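Local structure of Slr1257 protein (Synechocystis sp. PCC 6803 substr. Kazusa, 1IIT) at residues V49-I54 with G64-L69; S53-I58 with V122-A127; P72-P77 with E188-V193; F92-G97 with D162-I167. The protein probably works as a ligand-gated ion channel, this construct being its extracellular ligand-binding core, here with L-serine in the cleft between two lobes. All blocks are in the same frame, centred on the assembly; numbering follows the deposited sequence.

Contact 1: residues V49-I54 with G64-L69; sequences VRQNSI and GELDIL. With SER (serine), chain B.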
loop_
_atom_site.group_PDB
_atom_site.type_symbol
_atom_site.label_atom_id
_atom_site.label_comp_id
_atom_site.label_asym_id
_atom_site.label_seq_id
_atom_site.Cartn_x
_atom_site.Cartn_y
_atom_site.Cartn_z
ATOM N N VAL A 49 -23.341 -7.835 -8.364
ATOM C CA VAL A 49 -23.348 -8.635 -9.575
ATOM C C VAL A 49 -22.026 -9.389 -9.663
ATOM O O VAL A 49 -20.971 -8.776 -9.831
ATOM C CB VAL A 49 -23.497 -7.735 -10.836
ATOM C CG1 VAL A 49 -23.572 -8.586 -12.098
ATOM C CG2 VAL A 49 -24.726 -6.835 -10.715
ATOM N N ARG A 50 -22.078 -10.712 -9.528
ATOM C CA ARG A 50 -20.872 -11.535 -9.623
ATOM C C ARG A 50 -20.269 -11.405 -11.021
ATOM O O ARG A 50 -20.985 -11.452 -12.025
ATOM C CB ARG A 50 -21.200 -12.995 -9.331
ATOM C CG ARG A 50 -20.017 -13.940 -9.431
ATOM C CD ARG A 50 -20.465 -15.372 -9.167
ATOM N NE ARG A 50 -19.374 -16.335 -9.294
ATOM C CZ ARG A 50 -19.401 -17.566 -8.788
ATOM N NH1 ARG A 50 -20.466 -17.993 -8.117
ATOM N NH2 ARG A 50 -18.358 -18.370 -8.947
ATOM N N GLN A 51 -18.955 -11.204 -11.077
ATOM C CA GLN A 51 -18.252 -11.057 -12.340
ATOM C C GLN A 51 -17.503 -12.332 -12.671
ATOM O O GLN A 51 -17.026 -13.028 -11.774
ATOM C CB GLN A 51 -17.274 -9.880 -12.282
ATOM C CG GLN A 51 -17.935 -8.533 -12.070
ATOM C CD GLN A 51 -18.939 -8.211 -13.154
ATOM O OE1 GLN A 51 -18.577 -8.058 -14.318
ATOM N NE2 GLN A 51 -20.212 -8.118 -12.778
ATOM N N ASN A 52 -17.402 -12.630 -13.963
ATOM C CA ASN A 52 -16.715 -13.824 -14.437
ATOM C C ASN A 52 -15.215 -13.780 -14.149
ATOM O O ASN A 52 -14.614 -14.793 -13.791
ATOM C CB ASN A 52 -16.955 -13.999 -15.936
ATOM C CG ASN A 52 -16.001 -14.994 -16.572
ATOM O OD1 ASN A 52 -16.093 -16.204 -16.334
ATOM N ND2 ASN A 52 -15.075 -14.486 -17.392
ATOM N N SER A 53 -14.621 -12.602 -14.307
ATOM C CA SER A 53 -13.196 -12.432 -14.070
ATOM C C SER A 53 -12.894 -10.979 -13.744
ATOM O O SER A 53 -13.748 -10.102 -13.909
ATOM C CB SER A 53 -12.417 -12.830 -15.320
ATOM O OG SER A 53 -12.679 -11.922 -16.380
ATOM N N ILE A 54 -11.664 -10.728 -13.304
ATOM C CA ILE A 54 -11.243 -9.375 -12.967
ATOM C C ILE A 54 -11.264 -8.454 -14.185
ATOM O O ILE A 54 -11.797 -7.353 -14.115
ATOM C CB ILE A 54 -9.854 -9.373 -12.303
ATOM C CG1 ILE A 54 -9.976 -9.937 -10.884
ATOM C CG2 ILE A 54 -9.274 -7.963 -12.275
ATOM C CD1 ILE A 54 -8.664 -10.217 -10.196
ATOM N N GLY A 64 -19.206 1.770 -17.814
ATOM C CA GLY A 64 -20.311 2.280 -17.021
ATOM C C GLY A 64 -21.373 1.265 -16.642
ATOM O O GLY A 64 -22.425 1.638 -16.121
ATOM N N GLU A 65 -21.109 -0.014 -16.896
ATOM C CA GLU A 65 -22.054 -1.085 -16.559
ATOM C C GLU A 65 -22.060 -1.343 -15.048
ATOM O O GLU A 65 -23.028 -1.868 -14.499
ATOM C CB GLU A 65 -21.701 -2.371 -17.319
ATOM C CG GLU A 65 -21.656 -2.203 -18.839
ATOM C CD GLU A 65 -21.056 -3.408 -19.552
ATOM O OE1 GLU A 65 -21.733 -4.461 -19.607
ATOM O OE2 GLU A 65 -19.916 -3.303 -20.065
ATOM N N LEU A 66 -20.962 -0.978 -14.390
ATOM C CA LEU A 66 -20.811 -1.127 -12.942
ATOM C C LEU A 66 -20.265 0.186 -12.389
ATOM O O LEU A 66 -19.564 0.918 -13.089
ATOM C CB LEU A 66 -19.807 -2.235 -12.601
ATOM C CG LEU A 66 -20.077 -3.705 -12.897
ATOM C CD1 LEU A 66 -18.838 -4.509 -12.530
ATOM C CD2 LEU A 66 -21.283 -4.186 -12.117
ATOM N N ASP A 67 -20.598 0.491 -11.142
ATOM C CA ASP A 67 -20.098 1.704 -10.506
ATOM C C ASP A 67 -18.772 1.408 -9.794
ATOM O O ASP A 67 -17.911 2.275 -9.668
ATOM C CB ASP A 67 -21.142 2.261 -9.534
ATOM C CG ASP A 67 -22.389 2.769 -10.254
ATOM O OD1 ASP A 67 -22.249 3.550 -11.220
ATOM O OD2 ASP A 67 -23.510 2.374 -9.880
ATOM N N ILE A 68 -18.591 0.159 -9.386
ATOM C CA ILE A 68 -17.367 -0.248 -8.701
ATOM C C ILE A 68 -17.180 -1.760 -8.756
ATOM O O ILE A 68 -18.152 -2.515 -8.842
ATOM C CB ILE A 68 -17.365 0.221 -7.211
ATOM C CG1 ILE A 68 -15.993 -0.020 -6.566
ATOM C CG2 ILE A 68 -18.479 -0.468 -6.423
ATOM C CD1 ILE A 68 -15.879 0.520 -5.151
ATOM N N LEU A 69 -15.923 -2.189 -8.790
ATOM C CA LEU A 69 -15.596 -3.607 -8.791
ATOM C C LEU A 69 -14.857 -3.874 -7.484
ATOM O O LEU A 69 -13.841 -3.242 -7.204
ATOM C CB LEU A 69 -14.701 -3.964 -9.977
ATOM C CG LEU A 69 -14.285 -5.433 -10.027
ATOM C CD1 LEU A 69 -15.504 -6.328 -10.283
ATOM C CD2 LEU A 69 -13.230 -5.616 -11.099
HETATM N N SER B . -5.395 -11.051 -6.468
HETATM C CA SER B . -5.605 -11.814 -7.730
HETATM C C SER B . -5.496 -10.879 -8.923
HETATM O O SER B . -5.757 -9.679 -8.738
HETATM C CB SER B . -6.978 -12.484 -7.720
HETATM O OG SER B . -7.079 -13.374 -6.629
HETATM O OXT SER B . -5.164 -11.349 -10.022
#

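Contact 2: residues S53-I58 with V122-A127; sequences SISAGI and VRDTTA. With SER (serine), chain B.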
loop_
_atom_site.group_PDB
_atom_site.type_symbol
_atom_site.label_atom_id
_atom_site.label_comp_id
_atom_site.label_asym_id
_atom_site.label_seq_id
_atom_site.Cartn_x
_atom_site.Cartn_y
_atom_site.Cartn_z
ATOM N N SER A 53 -14.621 -12.602 -14.307
ATOM C CA SER A 53 -13.196 -12.432 -14.070
ATOM C C SER A 53 -12.894 -10.979 -13.744
ATOM O O SER A 53 -13.748 -10.102 -13.909
ATOM C CB SER A 53 -12.417 -12.830 -15.320
ATOM O OG SER A 53 -12.679 -11.922 -16.380
ATOM N N ILE A 54 -11.664 -10.728 -13.304
ATOM C CA ILE A 54 -11.243 -9.375 -12.967
ATOM C C ILE A 54 -11.264 -8.454 -14.185
ATOM O O ILE A 54 -11.797 -7.353 -14.115
ATOM C CB ILE A 54 -9.854 -9.373 -12.303
ATOM C CG1 ILE A 54 -9.976 -9.937 -10.884
ATOM C CG2 ILE A 54 -9.274 -7.963 -12.275
ATOM C CD1 ILE A 54 -8.664 -10.217 -10.196
ATOM N N SER A 55 -10.728 -8.913 -15.314
ATOM C CA SER A 55 -10.711 -8.068 -16.507
ATOM C C SER A 55 -12.113 -7.822 -17.064
ATOM O O SER A 55 -12.383 -6.755 -17.617
ATOM C CB SER A 55 -9.767 -8.625 -17.577
ATOM O OG SER A 55 -10.143 -9.928 -17.969
ATOM N N ALA A 56 -13.006 -8.795 -16.896
ATOM C CA ALA A 56 -14.386 -8.651 -17.357
ATOM C C ALA A 56 -15.037 -7.570 -16.504
ATOM O O ALA A 56 -15.745 -6.703 -17.013
ATOM C CB ALA A 56 -15.137 -9.963 -17.204
ATOM N N GLY A 57 -14.759 -7.616 -15.202
ATOM C CA GLY A 57 -15.301 -6.634 -14.281
ATOM C C GLY A 57 -14.732 -5.240 -14.495
ATOM O O GLY A 57 -15.442 -4.253 -14.336
ATOM N N ILE A 58 -13.452 -5.153 -14.845
ATOM C CA ILE A 58 -12.819 -3.857 -15.082
ATOM C C ILE A 58 -13.427 -3.191 -16.321
ATOM O O ILE A 58 -13.681 -1.991 -16.323
ATOM C CB ILE A 58 -11.268 -3.987 -15.209
ATOM C CG1 ILE A 58 -10.677 -4.412 -13.857
ATOM C CG2 ILE A 58 -10.645 -2.665 -15.658
ATOM C CD1 ILE A 58 -9.168 -4.472 -13.825
ATOM N N VAL A 122 -4.657 -20.000 -11.983
ATOM C CA VAL A 122 -6.030 -19.719 -12.362
ATOM C C VAL A 122 -5.986 -18.619 -13.422
ATOM O O VAL A 122 -5.213 -17.661 -13.308
ATOM C CB VAL A 122 -6.881 -19.276 -11.146
ATOM C CG1 VAL A 122 -8.331 -19.033 -11.569
ATOM C CG2 VAL A 122 -6.823 -20.350 -10.063
ATOM N N ARG A 123 -6.785 -18.787 -14.472
ATOM C CA ARG A 123 -6.845 -17.821 -15.557
ATOM C C ARG A 123 -7.205 -16.424 -15.043
ATOM O O ARG A 123 -7.941 -16.275 -14.057
ATOM C CB ARG A 123 -7.880 -18.262 -16.598
ATOM C CG ARG A 123 -9.312 -18.223 -16.095
ATOM C CD ARG A 123 -10.294 -18.564 -17.188
ATOM N NE ARG A 123 -11.612 -18.006 -16.909
ATOM C CZ ARG A 123 -11.927 -16.728 -17.093
ATOM N NH1 ARG A 123 -11.026 -15.878 -17.558
ATOM N NH2 ARG A 123 -13.140 -16.295 -16.793
ATOM N N ASP A 124 -6.651 -15.412 -15.707
ATOM C CA ASP A 124 -6.894 -14.005 -15.389
ATOM C C ASP A 124 -6.518 -13.521 -13.984
ATOM O O ASP A 124 -7.174 -12.643 -13.420
ATOM C CB ASP A 124 -8.347 -13.633 -15.705
ATOM C CG ASP A 124 -8.563 -12.125 -15.748
ATOM O OD1 ASP A 124 -7.747 -11.418 -16.383
ATOM O OD2 ASP A 124 -9.533 -11.643 -15.132
ATOM N N THR A 125 -5.475 -14.110 -13.412
ATOM C CA THR A 125 -4.992 -13.693 -12.100
ATOM C C THR A 125 -3.539 -13.304 -12.319
ATOM O O THR A 125 -2.930 -13.719 -13.313
ATOM C CB THR A 125 -5.085 -14.823 -11.040
ATOM O OG1 THR A 125 -4.244 -15.914 -11.429
ATOM C CG2 THR A 125 -6.522 -15.311 -10.890
ATOM N N THR A 126 -2.970 -12.535 -11.393
ATOM C CA THR A 126 -1.585 -12.094 -11.527
ATOM C C THR A 126 -0.591 -13.259 -11.530
ATOM O O THR A 126 0.507 -13.147 -12.076
ATOM C CB THR A 126 -1.202 -11.081 -10.423
ATOM O OG1 THR A 126 -1.394 -11.675 -9.136
ATOM C CG2 THR A 126 -2.056 -9.819 -10.526
ATOM N N ALA A 127 -1.000 -14.382 -10.945
ATOM C CA ALA A 127 -0.165 -15.582 -10.881
ATOM C C ALA A 127 0.222 -16.102 -12.270
ATOM O O ALA A 127 1.285 -16.701 -12.439
ATOM C CB ALA A 127 -0.878 -16.673 -10.094
HETATM N N SER B . -5.395 -11.051 -6.468
HETATM C CA SER B . -5.605 -11.814 -7.730
HETATM C C SER B . -5.496 -10.879 -8.923
HETATM O O SER B . -5.757 -9.679 -8.738
HETATM C CB SER B . -6.978 -12.484 -7.720
HETATM O OG SER B . -7.079 -13.374 -6.629
HETATM O OXT SER B . -5.164 -11.349 -10.022
HETATM O O HOH W 1 -9.777 -12.948 -12.275
#

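Contact 3: residues P72-P77 with E188-V193; sequences PISVTP and EPYGFV. With SER (serine), chain B.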
loop_
_atom_site.group_PDB
_atom_site.type_symbol
_atom_site.label_atom_id
_atom_site.label_comp_id
_atom_site.label_asym_id
_atom_site.label_seq_id
_atom_site.Cartn_x
_atom_site.Cartn_y
_atom_site.Cartn_z
ATOM N N PRO A 72 -10.444 -9.079 -3.972
ATOM C CA PRO A 72 -8.992 -9.078 -3.758
ATOM C C PRO A 72 -8.316 -8.822 -5.103
ATOM O O PRO A 72 -7.673 -9.703 -5.667
ATOM C CB PRO A 72 -8.724 -10.494 -3.255
ATOM C CG PRO A 72 -9.748 -11.305 -3.979
ATOM C CD PRO A 72 -10.989 -10.445 -3.860
ATOM N N ILE A 73 -8.501 -7.606 -5.614
ATOM C CA ILE A 73 -7.961 -7.190 -6.905
ATOM C C ILE A 73 -6.588 -6.535 -6.772
ATOM O O ILE A 73 -6.453 -5.455 -6.198
ATOM C CB ILE A 73 -8.947 -6.219 -7.601
ATOM C CG1 ILE A 73 -10.345 -6.850 -7.620
ATOM C CG2 ILE A 73 -8.491 -5.916 -9.022
ATOM C CD1 ILE A 73 -11.454 -5.869 -7.843
ATOM N N SER A 74 -5.562 -7.216 -7.276
ATOM C CA SER A 74 -4.202 -6.699 -7.220
ATOM C C SER A 74 -4.062 -5.456 -8.088
ATOM O O SER A 74 -4.555 -5.422 -9.220
ATOM C CB SER A 74 -3.212 -7.748 -7.703
ATOM O OG SER A 74 -3.280 -8.903 -6.897
ATOM N N VAL A 75 -3.428 -4.430 -7.529
ATOM C CA VAL A 75 -3.183 -3.181 -8.247
ATOM C C VAL A 75 -1.874 -3.391 -8.993
ATOM O O VAL A 75 -0.804 -3.421 -8.383
ATOM C CB VAL A 75 -3.011 -1.982 -7.292
ATOM C CG1 VAL A 75 -2.969 -0.683 -8.090
ATOM C CG2 VAL A 75 -4.140 -1.946 -6.259
ATOM N N THR A 76 -1.978 -3.577 -10.306
ATOM C CA THR A 76 -0.823 -3.811 -11.170
ATOM C C THR A 76 -0.734 -2.717 -12.239
ATOM O O THR A 76 -1.748 -2.099 -12.581
ATOM C CB THR A 76 -0.932 -5.172 -11.899
ATOM O OG1 THR A 76 -1.976 -5.106 -12.881
ATOM C CG2 THR A 76 -1.239 -6.293 -10.913
ATOM N N PRO A 77 0.470 -2.478 -12.790
ATOM C CA PRO A 77 0.692 -1.458 -13.827
ATOM C C PRO A 77 -0.222 -1.671 -15.042
ATOM O O PRO A 77 -0.814 -0.730 -15.560
ATOM C CB PRO A 77 2.155 -1.679 -14.212
ATOM C CG PRO A 77 2.767 -2.218 -12.963
ATOM C CD PRO A 77 1.727 -3.170 -12.452
ATOM N N GLU A 188 1.610 -7.916 -3.374
ATOM C CA GLU A 188 0.721 -7.071 -4.146
ATOM C C GLU A 188 -0.387 -6.451 -3.326
ATOM O O GLU A 188 -1.021 -7.122 -2.512
ATOM C CB GLU A 188 0.076 -7.901 -5.259
ATOM C CG GLU A 188 1.062 -8.718 -6.059
ATOM C CD GLU A 188 0.419 -9.544 -7.151
ATOM O OE1 GLU A 188 -0.786 -9.875 -7.069
ATOM O OE2 GLU A 188 1.133 -9.878 -8.103
ATOM N N PRO A 189 -0.637 -5.149 -3.529
ATOM C CA PRO A 189 -1.708 -4.502 -2.773
ATOM C C PRO A 189 -3.066 -4.781 -3.439
ATOM O O PRO A 189 -3.132 -5.006 -4.651
ATOM C CB PRO A 189 -1.321 -3.024 -2.852
ATOM C CG PRO A 189 -0.680 -2.906 -4.185
ATOM C CD PRO A 189 0.160 -4.165 -4.284
ATOM N N TYR A 190 -4.126 -4.848 -2.635
ATOM C CA TYR A 190 -5.481 -5.065 -3.148
ATOM C C TYR A 190 -6.222 -3.733 -3.095
ATOM O O TYR A 190 -6.103 -3.005 -2.121
ATOM C CB TYR A 190 -6.285 -6.031 -2.267
ATOM C CG TYR A 190 -5.901 -7.489 -2.297
ATOM C CD1 TYR A 190 -6.388 -8.352 -1.318
ATOM C CD2 TYR A 190 -5.078 -8.019 -3.294
ATOM C CE1 TYR A 190 -6.072 -9.695 -1.321
ATOM C CE2 TYR A 190 -4.752 -9.381 -3.306
ATOM C CZ TYR A 190 -5.259 -10.210 -2.308
ATOM O OH TYR A 190 -4.936 -11.550 -2.258
ATOM N N GLY A 191 -6.998 -3.440 -4.133
ATOM C CA GLY A 191 -7.788 -2.221 -4.172
ATOM C C GLY A 191 -9.096 -2.496 -4.901
ATOM O O GLY A 191 -9.328 -3.616 -5.374
ATOM N N PHE A 192 -9.994 -1.516 -4.923
ATOM C CA PHE A 192 -11.259 -1.657 -5.640
ATOM C C PHE A 192 -11.118 -0.834 -6.926
ATOM O O PHE A 192 -10.230 0.015 -7.024
ATOM C CB PHE A 192 -12.419 -1.120 -4.802
ATOM C CG PHE A 192 -12.728 -1.935 -3.568
ATOM C CD1 PHE A 192 -13.477 -1.375 -2.533
ATOM C CD2 PHE A 192 -12.314 -3.260 -3.451
ATOM C CE1 PHE A 192 -13.818 -2.113 -1.412
ATOM C CE2 PHE A 192 -12.651 -4.014 -2.326
ATOM C CZ PHE A 192 -13.405 -3.440 -1.304
ATOM N N VAL A 193 -11.970 -1.085 -7.917
ATOM C CA VAL A 193 -11.898 -0.348 -9.180
ATOM C C VAL A 193 -13.131 0.530 -9.413
ATOM O O VAL A 193 -14.272 0.083 -9.309
ATOM C CB VAL A 193 -11.682 -1.298 -10.389
ATOM C CG1 VAL A 193 -11.558 -0.502 -11.688
ATOM C CG2 VAL A 193 -10.423 -2.150 -10.177
HETATM N N SER B . -5.395 -11.051 -6.468
HETATM C CA SER B . -5.605 -11.814 -7.730
HETATM C C SER B . -5.496 -10.879 -8.923
HETATM O O SER B . -5.757 -9.679 -8.738
HETATM C CB SER B . -6.978 -12.484 -7.720
HETATM O OG SER B . -7.079 -13.374 -6.629
HETATM O OXT SER B . -5.164 -11.349 -10.022
#

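Contact 4: residues F92-G97 with D162-I167; sequences FSSGIG and DRPALI. With SER (serine), chain B.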
loop_
_atom_site.group_PDB
_atom_site.type_symbol
_atom_site.label_atom_id
_atom_site.label_comp_id
_atom_site.label_asym_id
_atom_site.label_seq_id
_atom_site.Cartn_x
_atom_site.Cartn_y
_atom_site.Cartn_z
ATOM N N PHE A 92 -5.353 -3.806 1.464
ATOM C CA PHE A 92 -4.720 -5.029 1.962
ATOM C C PHE A 92 -3.434 -5.291 1.197
ATOM O O PHE A 92 -3.340 -5.007 0.008
ATOM C CB PHE A 92 -5.663 -6.237 1.788
ATOM C CG PHE A 92 -5.180 -7.505 2.468
ATOM C CD1 PHE A 92 -5.436 -7.728 3.818
ATOM C CD2 PHE A 92 -4.472 -8.472 1.756
ATOM C CE1 PHE A 92 -4.985 -8.902 4.456
ATOM C CE2 PHE A 92 -4.017 -9.646 2.379
ATOM C CZ PHE A 92 -4.276 -9.858 3.733
ATOM N N SER A 93 -2.437 -5.816 1.894
ATOM C CA SER A 93 -1.164 -6.139 1.279
ATOM C C SER A 93 -1.078 -7.660 1.289
ATOM O O SER A 93 -0.963 -8.285 2.347
ATOM C CB SER A 93 -0.025 -5.520 2.075
ATOM O OG SER A 93 1.212 -5.887 1.512
ATOM N N SER A 94 -1.176 -8.254 0.108
ATOM C CA SER A 94 -1.161 -9.700 -0.019
ATOM C C SER A 94 0.096 -10.222 -0.677
ATOM O O SER A 94 0.821 -9.481 -1.316
ATOM C CB SER A 94 -2.380 -10.140 -0.824
ATOM O OG SER A 94 -2.530 -11.545 -0.841
ATOM N N GLY A 95 0.378 -11.498 -0.468
ATOM C CA GLY A 95 1.540 -12.103 -1.085
ATOM C C GLY A 95 1.036 -13.170 -2.033
ATOM O O GLY A 95 -0.081 -13.655 -1.868
ATOM N N ILE A 96 1.792 -13.451 -3.087
ATOM C CA ILE A 96 1.417 -14.503 -4.026
ATOM C C ILE A 96 2.285 -15.696 -3.606
ATOM O O ILE A 96 3.497 -15.561 -3.438
ATOM C CB ILE A 96 1.701 -14.089 -5.493
ATOM C CG1 ILE A 96 0.949 -12.795 -5.830
ATOM C CG2 ILE A 96 1.310 -15.197 -6.450
ATOM C CD1 ILE A 96 -0.538 -12.809 -5.485
ATOM N N GLY A 97 1.657 -16.836 -3.346
ATOM C CA GLY A 97 2.424 -17.985 -2.909
ATOM C C GLY A 97 2.267 -19.244 -3.725
ATOM O O GLY A 97 1.778 -19.213 -4.859
ATOM N N ASP A 162 -2.814 -16.396 -4.733
ATOM C CA ASP A 162 -2.730 -15.508 -3.571
ATOM C C ASP A 162 -2.598 -16.339 -2.293
ATOM O O ASP A 162 -3.412 -17.218 -2.033
ATOM C CB ASP A 162 -3.985 -14.629 -3.480
ATOM C CG ASP A 162 -4.163 -13.732 -4.694
ATOM O OD1 ASP A 162 -4.239 -12.499 -4.514
ATOM O OD2 ASP A 162 -4.229 -14.256 -5.830
ATOM N N ARG A 163 -1.595 -16.009 -1.488
ATOM C CA ARG A 163 -1.300 -16.724 -0.257
ATOM C C ARG A 163 -2.443 -16.869 0.756
ATOM O O ARG A 163 -2.629 -17.952 1.306
ATOM C CB ARG A 163 -0.047 -16.137 0.398
ATOM C CG ARG A 163 0.691 -17.112 1.289
ATOM C CD ARG A 163 2.105 -16.637 1.602
ATOM N NE ARG A 163 2.877 -17.682 2.275
ATOM C CZ ARG A 163 2.740 -18.013 3.558
ATOM N NH1 ARG A 163 1.863 -17.378 4.327
ATOM N NH2 ARG A 163 3.470 -18.997 4.073
ATOM N N PRO A 164 -3.233 -15.796 1.006
ATOM C CA PRO A 164 -4.329 -15.941 1.975
ATOM C C PRO A 164 -5.379 -16.956 1.537
ATOM O O PRO A 164 -5.901 -17.694 2.365
ATOM C CB PRO A 164 -4.917 -14.531 2.054
ATOM C CG PRO A 164 -3.741 -13.654 1.724
ATOM C CD PRO A 164 -3.126 -14.396 0.558
ATOM N N ALA A 165 -5.683 -16.996 0.241
ATOM C CA ALA A 165 -6.671 -17.939 -0.281
ATOM C C ALA A 165 -6.175 -19.382 -0.172
ATOM O O ALA A 165 -6.958 -20.301 0.078
ATOM C CB ALA A 165 -7.008 -17.610 -1.722
ATOM N N LEU A 166 -4.875 -19.573 -0.382
ATOM C CA LEU A 166 -4.278 -20.906 -0.304
ATOM C C LEU A 166 -4.296 -21.400 1.137
ATOM O O LEU A 166 -4.662 -22.540 1.396
ATOM C CB LEU A 166 -2.847 -20.897 -0.849
ATOM C CG LEU A 166 -2.688 -20.658 -2.354
ATOM C CD1 LEU A 166 -1.225 -20.668 -2.715
ATOM C CD2 LEU A 166 -3.424 -21.729 -3.130
ATOM N N ILE A 167 -3.915 -20.528 2.064
ATOM C CA ILE A 167 -3.902 -20.858 3.485
ATOM C C ILE A 167 -5.319 -21.202 3.934
ATOM O O ILE A 167 -5.535 -22.195 4.625
ATOM C CB ILE A 167 -3.366 -19.692 4.329
ATOM C CG1 ILE A 167 -1.886 -19.475 4.021
ATOM C CG2 ILE A 167 -3.582 -19.966 5.824
ATOM C CD1 ILE A 167 -1.277 -18.286 4.725
HETATM N N SER B . -5.395 -11.051 -6.468
HETATM C CA SER B . -5.605 -11.814 -7.730
HETATM C C SER B . -5.496 -10.879 -8.923
HETATM O O SER B . -5.757 -9.679 -8.738
HETATM C CB SER B . -6.978 -12.484 -7.720
HETATM O OG SER B . -7.079 -13.374 -6.629
HETATM O OXT SER B . -5.164 -11.349 -10.022
#

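Contact 1: residues V49-I54 with G64-L69
Leu-66 and Leu-69 receive the side chain of Gln-51 between them, while the chain leading to them starts at Gly-64, whose positive phi ends the preceding helix in a Schellman motif. The CD1 methyl of Leu-66 meets the amide of Gln-51, with Leu-66 CD1 3.8 Å from Gln-51 CD; the two side chains arrive from opposite directions. The other branch, Leu-66 CD2, lies 4.4 Å from Val-49 CB, a looser apolar contact. Gln-51 bends at chi2 (-58°), which folds its amide back toward strand 46-50 so that Gln-51 NE2 donates to Val-49 O at 3.1 Å. This bond is almost straight at the hydrogen (173°), and Val-49 O lies in the amide plane, although the donor sits well above the carbonyl plane; the bond helps to hold the amide against the leucine. At Leu-69 the two branches part company: CD1 is 3.7 Å from Gln-51 CG, whereas CD2 lies 3.8 Å from Ile-54 O in the first turn of helix 54-62. The contact thus closes a beta-alpha-beta unit, in which strand 46-50, helix 54-62 and strand 68-74 follow one another and both strands run parallel to strand 6-10 between them. Leu-66 also packs on Ala-60 and Leu-69 on Ile-58 and Val-61 of the helix, and on its far side the strand carrying Leu-69 is joined by strand 178-195.

Contact 2: residues S53-I58 with V122-A127
Asp-124, its CG anti to the backbone N (chi1 -165°), points its carboxylate at the N-terminal turn of helix 54-62, and the hydrogen bonds there carry the contact. Ser-55 N donates to Asp-124 OD2 at 3.0 Å, nearly straight at 172° and on the syn lone pair of that oxygen. The Ser-55 hydroxyl approaches only weakly, its OG 3.2 Å from Asp-124 OD1. A water bridges the backbones as well, accepting from Ile-54 N at 3.1 Å and donating to Asp-124 O at 2.9 Å. Within the helix start, Ser-53 OG accepts from Ala-56 N as a true N-cap. On the other segment a type II turn from Val-122 to Thr-125 presents the aspartate, and the bond from Thr-125 OG1 to Val-122 O (2.7 Å) ties its ends together. Packing is modest: Ser-53 CB touches Asp-124 OD2 and lies 3.8 Å from Arg-123 NH2. The ligand is met just beyond the turn, where Thr-126 N donates to its OXT at 2.8 Å. Without the Asp-124 carboxylate, as with an alanine here, Ser-55 N is likely to lose its partner across the cleft. Because the negative group faces amides of a helix start, the helix dipole would probably favour its charged form, and the bridge joins the two lobes of the closed periplasmic-binding-protein fold beside the serine.

Contact 3: residues P72-P77 with E188-V193
Tyr-190 lays its ring against Pro-72, with CG beside the backbone N (chi1 -72°). Its CB stands 4.0 Å from Ile-73 O, and CD1 lies 3.6 Å from Pro-72 CA. Pro-72 CB sits over one ring face, offset toward the rim, 3.4 Å from Tyr-190 CE1, in a CH-pi contact. Along the other edge of the ring, CE2 approaches the serine amino N at 3.6 Å. The tip, OH, is hydrogen-bonded to Asp-162 and Ser-94. Beside the ring edge, Ser-74 OG donates to Glu-188 OE1 at 2.7 Å, on its anti side and 31° out of the carboxylate plane, and accepts from the serine N, which also donates to Pro-72 O; Ser-74 N donates to the ligand O. Backbone bonds from Gly-191 N to Ile-73 O (2.9 Å) and from Val-75 N to Pro-189 O join the strands. Val-75 O reaches Tyr-213 of the second subunit. A strand edge lining the ligand in this way belongs to the amino-acid cleft of the periplasmic-binding-protein fold.

Contact 4: residues F92-G97 with D162-I167
Ile-96 lies alongside Asp-162, the two side chains pointing the same way, with Ile-96 CD1 3.8 Å from the carboxyl carbon, Asp-162 CG. Past this methyl the carboxylate grips the bound serine: Asp-162 OD1 accepts from the ligand amino N at 2.7 Å, while its OD2 has a weak bond at 3.1 Å from the ligand OG. The OD1 atom is also hydrogen-bonded to Tyr-190 OH, which helps to fix the rotation of the group. The bond to CB leaves the strand, and chi1 (-61°) sets CG beside the backbone N, with the carboxylate next to the ligand. Were an alanine to replace Asp-162, the serine ammonium would probably lose its acidic mate, and Tyr-190 OH would keep Ser-94 but lose this partner.

Asp-162 ends strand 158-162, antiparallel to strand 92-101 in the second lobe of the periplasmic-binding-protein fold, and occupies the N-cap position of helix 163-172, yet spends no side-chain bond on capping. Its backbone is placed by a non-hydrogen-bonded pair with Ile-96 and by the neighbouring bond from Arg-163 N to Gly-95 O (2.8 Å, 168°). Further out, Pro-164 presses its CD against Ser-94 OG at 3.2 Å, itself hydrogen-bonded to Tyr-190 OH, and its CG lies 4.1 Å from Phe-92 CE2. Leu-166 CD1 rests 3.9 Å from Gly-97 C, whereas the extended chain of Arg-163 leads off to Thr-181 O.

All four contacts touch the bound serine, contact 1 only through Ile-54. Contact 1 lies at the start of strand 68-74 and is hydrogen-bonded to contact 3 through Leu-69 N and Val-193 O, 2.9 Å apart; it shares Ser-53 and Ile-54 with contact 2, where Ile-54 CD1 comes 3.3 Å from the ligand O. Contacts 2 and 3 join where Thr-126 OG1 lies 2.8 Å from Glu-188 OE1. Contact 3 meets contact 4 at Tyr-190 OH and Asp-162 OD1, separated by 2.5 Å. The centres of contacts 1 and 4 are about 22 Å apart, and these two do not touch directly. Arg-79, from outside the four, completes the hydrogen bonds to the ligand.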